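Local atomic coordinates of guanine deaminase (Escherichia coli, PDB entry 6OHB), a protein that catalyses the zinc-dependent hydrolytic deamination of guanine to xanthine and ammonia in purine degradation. Residues D260-Q264 with Y265-G269; N379-P382 with G383-A386. All coordinates share one frame; numbering follows the deposited sequence.

Interaction 1 of 2, residues D260-Q264 with Y265-G269; sequences DVYHQ and YGLTG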
loop_
_atom_site.group_PDB
_atom_site.type_symbol
_atom_site.label_atom_id
_atom_site.label_comp_id
_atom_site.label_asym_id
_atom_site.label_seq_id
_atom_site.Cartn_x
_atom_site.Cartn_y
_atom_site.Cartn_z
ATOM N N ASP A 260 -30.317 14.075 -1.222
ATOM C CA ASP A 260 -31.458 14.903 -1.583
ATOM C C ASP A 260 -31.247 16.369 -1.233
ATOM O O ASP A 260 -31.864 17.234 -1.863
ATOM C CB ASP A 260 -32.732 14.388 -0.917
ATOM C CG ASP A 260 -33.976 15.093 -1.430
ATOM O OD1 ASP A 260 -34.441 14.747 -2.539
ATOM O OD2 ASP A 260 -34.484 15.994 -0.726
ATOM N N VAL A 261 -30.376 16.673 -0.272
ATOM C CA VAL A 261 -30.035 18.071 -0.013
ATOM C C VAL A 261 -29.382 18.686 -1.245
ATOM O O VAL A 261 -29.738 19.791 -1.669
ATOM C CB VAL A 261 -29.127 18.190 1.222
ATOM C CG1 VAL A 261 -28.873 19.659 1.543
ATOM C CG2 VAL A 261 -29.744 17.466 2.406
ATOM N N TYR A 262 -28.421 17.972 -1.840
ATOM C CA TYR A 262 -27.773 18.470 -3.048
ATOM C C TYR A 262 -28.743 18.493 -4.218
ATOM O O TYR A 262 -28.734 19.433 -5.022
ATOM C CB TYR A 262 -26.566 17.599 -3.398
ATOM C CG TYR A 262 -25.470 17.590 -2.366
ATOM C CD1 TYR A 262 -24.940 18.775 -1.870
ATOM C CD2 TYR A 262 -24.962 16.391 -1.889
ATOM C CE1 TYR A 262 -23.932 18.762 -0.920
ATOM C CE2 TYR A 262 -23.956 16.366 -0.942
ATOM C CZ TYR A 262 -23.445 17.551 -0.461
ATOM O OH TYR A 262 -22.443 17.516 0.480
ATOM N N HIS A 263 -29.605 17.477 -4.308
ATOM C CA HIS A 263 -30.530 17.366 -5.433
ATOM C C HIS A 263 -31.551 18.498 -5.439
ATOM O O HIS A 263 -31.844 19.064 -6.499
ATOM C CB HIS A 263 -31.229 16.005 -5.396
ATOM C CG HIS A 263 -32.174 15.773 -6.534
ATOM N ND1 HIS A 263 -31.750 15.642 -7.840
ATOM C CD2 HIS A 263 -33.521 15.636 -6.561
ATOM C CE1 HIS A 263 -32.796 15.440 -8.621
ATOM N NE2 HIS A 263 -33.882 15.432 -7.870
ATOM N N GLN A 264 -32.116 18.833 -4.271
ATOM C CA GLN A 264 -33.123 19.890 -4.211
ATOM C C GLN A 264 -32.524 21.252 -4.535
ATOM O O GLN A 264 -33.231 22.134 -5.032
ATOM C CB GLN A 264 -33.792 19.924 -2.835
ATOM C CG GLN A 264 -34.662 18.710 -2.512
ATOM C CD GLN A 264 -35.644 18.358 -3.619
ATOM O OE1 GLN A 264 -36.298 19.230 -4.193
ATOM N NE2 GLN A 264 -35.753 17.067 -3.920
ATOM N N TYR A 265 -31.237 21.449 -4.252
ATOM C CA TYR A 265 -30.538 22.661 -4.647
ATOM C C TYR A 265 -29.947 22.561 -6.053
ATOM O O TYR A 265 -29.030 23.320 -6.386
ATOM C CB TYR A 265 -29.443 22.997 -3.631
ATOM C CG TYR A 265 -29.970 23.576 -2.335
ATOM C CD1 TYR A 265 -30.494 24.863 -2.286
ATOM C CD2 TYR A 265 -29.946 22.833 -1.162
ATOM C CE1 TYR A 265 -30.980 25.393 -1.105
ATOM C CE2 TYR A 265 -30.431 23.354 0.026
ATOM C CZ TYR A 265 -30.946 24.634 0.049
ATOM O OH TYR A 265 -31.426 25.151 1.233
ATOM N N GLY A 266 -30.447 21.640 -6.874
ATOM C CA GLY A 266 -30.034 21.530 -8.269
ATOM C C GLY A 266 -28.547 21.348 -8.491
ATOM O O GLY A 266 -27.996 21.897 -9.454
ATOM N N LEU A 267 -27.880 20.584 -7.625
ATOM C CA LEU A 267 -26.448 20.339 -7.749
ATOM C C LEU A 267 -26.136 18.907 -8.158
ATOM O O LEU A 267 -24.975 18.489 -8.088
ATOM C CB LEU A 267 -25.732 20.673 -6.439
ATOM C CG LEU A 267 -25.749 22.133 -5.989
ATOM C CD1 LEU A 267 -25.224 22.245 -4.563
ATOM C CD2 LEU A 267 -24.926 22.986 -6.930
ATOM N N THR A 268 -27.137 18.150 -8.587
ATOM C CA THR A 268 -26.919 16.861 -9.220
ATOM C C THR A 268 -27.041 17.031 -10.730
ATOM O O THR A 268 -27.626 17.998 -11.222
ATOM C CB THR A 268 -27.926 15.825 -8.721
ATOM O OG1 THR A 268 -29.247 16.213 -9.118
ATOM C CG2 THR A 268 -27.864 15.715 -7.202
ATOM N N GLY A 269 -26.493 16.073 -11.465
ATOM C CA GLY A 269 -26.561 16.097 -12.907
ATOM C C GLY A 269 -25.202 15.834 -13.513
ATOM O O GLY A 269 -24.254 15.427 -12.833
#
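Leu267 N reaches back to Tyr262 O (3.0 Å) and Gly266 N to His263 O (3.0 Å), while the last bond of helical spacing, Tyr265 N to Val261 O, is weak. Beyond the turn, Thr268 comes back over the helix end: its CG2 lies 3.6 Å from His263 CA, and its OG1 meets the edge of the imidazole, hydrogen-bonded to His263 ND1 at 2.9 Å. With CG of His263 opposite its own backbone N, chi1 (-178°) carries the ring out so that ND1 faces Thr268 OG1. The two backbone bonds and the positive phi of Gly266 (56°) define a Schellman motif, which closes helix 258-264 ahead of barrel strand 272-274. On another side of the turn, the edge of the Tyr265 ring sits against Val261 O, with CD2 3.1 Å away, and the ring continues onto Pro216 and Met219 of helix 216-228. Leu267 CD1 touches Tyr262 CD1 at 4.4 Å. The buried Tyr262 ring leads inward past Phe210 and Leu238, probable substrate-site residues, and its hydroxyl is hydrogen-bonded to the backbone O of His237, a zinc ligand.

Interaction 2 of 2, residues N379-P382 with G383-A386; sequences NFLP and GKEA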
loop_
_atom_site.group_PDB
_atom_site.type_symbol
_atom_site.label_atom_id
_atom_site.label_comp_id
_atom_site.label_asym_id
_atom_site.label_seq_id
_atom_site.Cartn_x
_atom_site.Cartn_y
_atom_site.Cartn_z
ATOM N N ASN A 379 -7.516 8.319 -24.149
ATOM C CA ASN A 379 -6.919 7.304 -25.007
ATOM C C ASN A 379 -6.168 8.010 -26.133
ATOM O O ASN A 379 -5.998 9.234 -26.121
ATOM C CB ASN A 379 -7.976 6.316 -25.516
ATOM C CG ASN A 379 -9.195 7.003 -26.110
ATOM O OD1 ASN A 379 -9.120 8.135 -26.588
ATOM N ND2 ASN A 379 -10.330 6.315 -26.079
ATOM N N PHE A 380 -5.693 7.227 -27.100
ATOM C CA PHE A 380 -4.862 7.736 -28.183
ATOM C C PHE A 380 -5.636 7.881 -29.492
ATOM O O PHE A 380 -5.056 7.735 -30.573
ATOM C CB PHE A 380 -3.640 6.837 -28.373
ATOM C CG PHE A 380 -2.745 6.776 -27.167
ATOM C CD1 PHE A 380 -1.999 7.881 -26.780
ATOM C CD2 PHE A 380 -2.660 5.620 -26.410
ATOM C CE1 PHE A 380 -1.177 7.827 -25.667
ATOM C CE2 PHE A 380 -1.847 5.561 -25.295
ATOM C CZ PHE A 380 -1.105 6.663 -24.923
ATOM N N LEU A 381 -6.934 8.164 -29.415
ATOM C CA LEU A 381 -7.716 8.400 -30.622
ATOM C C LEU A 381 -7.291 9.719 -31.268
ATOM O O LEU A 381 -7.048 10.706 -30.562
ATOM C CB LEU A 381 -9.210 8.446 -30.304
ATOM C CG LEU A 381 -9.907 7.171 -29.830
ATOM C CD1 LEU A 381 -11.348 7.487 -29.450
ATOM C CD2 LEU A 381 -9.853 6.083 -30.894
ATOM N N PRO A 382 -7.171 9.761 -32.598
ATOM C CA PRO A 382 -6.843 11.024 -33.278
ATOM C C PRO A 382 -7.766 12.153 -32.836
ATOM O O PRO A 382 -8.967 11.958 -32.631
ATOM C CB PRO A 382 -7.032 10.686 -34.761
ATOM C CG PRO A 382 -6.761 9.209 -34.844
ATOM C CD PRO A 382 -7.243 8.622 -33.531
ATOM N N GLY A 383 -7.187 13.338 -32.656
ATOM C CA GLY A 383 -7.914 14.481 -32.154
ATOM C C GLY A 383 -7.872 14.676 -30.647
ATOM O O GLY A 383 -8.132 15.790 -30.179
ATOM N N LYS A 384 -7.556 13.636 -29.874
ATOM C CA LYS A 384 -7.501 13.769 -28.422
ATOM C C LYS A 384 -6.293 14.589 -27.979
ATOM O O LYS A 384 -5.263 14.644 -28.657
ATOM C CB LYS A 384 -7.437 12.396 -27.754
ATOM C CG LYS A 384 -8.689 11.562 -27.901
ATOM C CD LYS A 384 -9.860 12.201 -27.192
ATOM C CE LYS A 384 -11.012 11.222 -27.101
ATOM N NZ LYS A 384 -10.716 10.166 -26.091
ATOM N N GLU A 385 -6.428 15.228 -26.819
ATOM C CA GLU A 385 -5.315 15.973 -26.248
ATOM C C GLU A 385 -4.220 15.016 -25.788
ATOM O O GLU A 385 -4.492 13.973 -25.185
ATOM C CB GLU A 385 -5.807 16.851 -25.100
ATOM C CG GLU A 385 -6.860 17.846 -25.572
ATOM C CD GLU A 385 -7.541 18.598 -24.448
ATOM O OE1 GLU A 385 -7.326 18.250 -23.263
ATOM O OE2 GLU A 385 -8.307 19.536 -24.766
ATOM N N ALA A 386 -2.972 15.371 -26.092
ATOM C CA ALA A 386 -1.841 14.458 -25.918
ATOM C C ALA A 386 -1.269 14.586 -24.503
ATOM O O ALA A 386 -0.196 15.142 -24.269
ATOM C CB ALA A 386 -0.783 14.720 -26.985
HETATM O O HOH W 1 -12.896 8.119 -26.245
#
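Lys384 folds back over the residues that precede it, its side chain running from the turn at Leu381 to the amide of Asn379. The chain reverses through a type II beta turn, Leu381 to Lys384, closed by Lys384 N to Leu381 O at 3.1 Å. From the same residue, CB of Lys384 stands 3.3 Å from Leu381 O, so the carbonyl that accepts the turn bond is also flanked by the start of the aliphatic chain. CG stays beside that oxygen and lies 4.0 Å from Leu381 CB, a loose apolar touch. Lys384 CG is already 3.7 Å from Asn379 OD1; the bend at chi2 (-65°) lets CD and CE skirt that oxygen. The second bend, at chi4, brings Lys384 NZ onto Asn379 OD1 at 2.6 Å, with the ammonium 37° above the plane of the amide carbonyl. A water lying 3.0 Å from Lys384 NZ accepts from it and from Asn379 ND2, joining the two side chains a second time. Asn379 ND2 also donates to Val18 O, which helps fix the amide's rotation and leaves OD1 directed to the lysine. Four oxygens thus gather round NZ, among them Asp374 O and Ile377 O, and its three hydrogens must be shared among them; in these neutral surroundings the buried amine probably keeps its proton. At the corner, Gly383 takes the positive phi (92°) that the third position of this turn favours. Backbone hydrogen bonds between Val47 and both Gly383 and Lys384 tie the corner to strand 46-50. The whole is a type II Pro-Gly beta turn, with the lysine bridging the loop that leads into strand 388-391.

Overall arrangement
Interaction 1 precedes interaction 2 along the chain, and the two lie far apart: their centres are separated by 33 Å and their nearest atoms by about 20 Å. Both are part of the amidohydrolase fold, yet they serve different parts of the architecture. Residues 260-269 take in the end of helix 258-264 and the loop leading to strand 272-274 of the TIM barrel, with the side chain of Tyr262 about 11 Å from the zinc ion. Residues 379-386 lie between helix 365-370 and strand 388-391, away from the active site and against strand 46-50 of the four-stranded sheet. The first lies within the catalytic barrel, whereas the second packs a C-terminal loop against a sheet built of N-terminal strands.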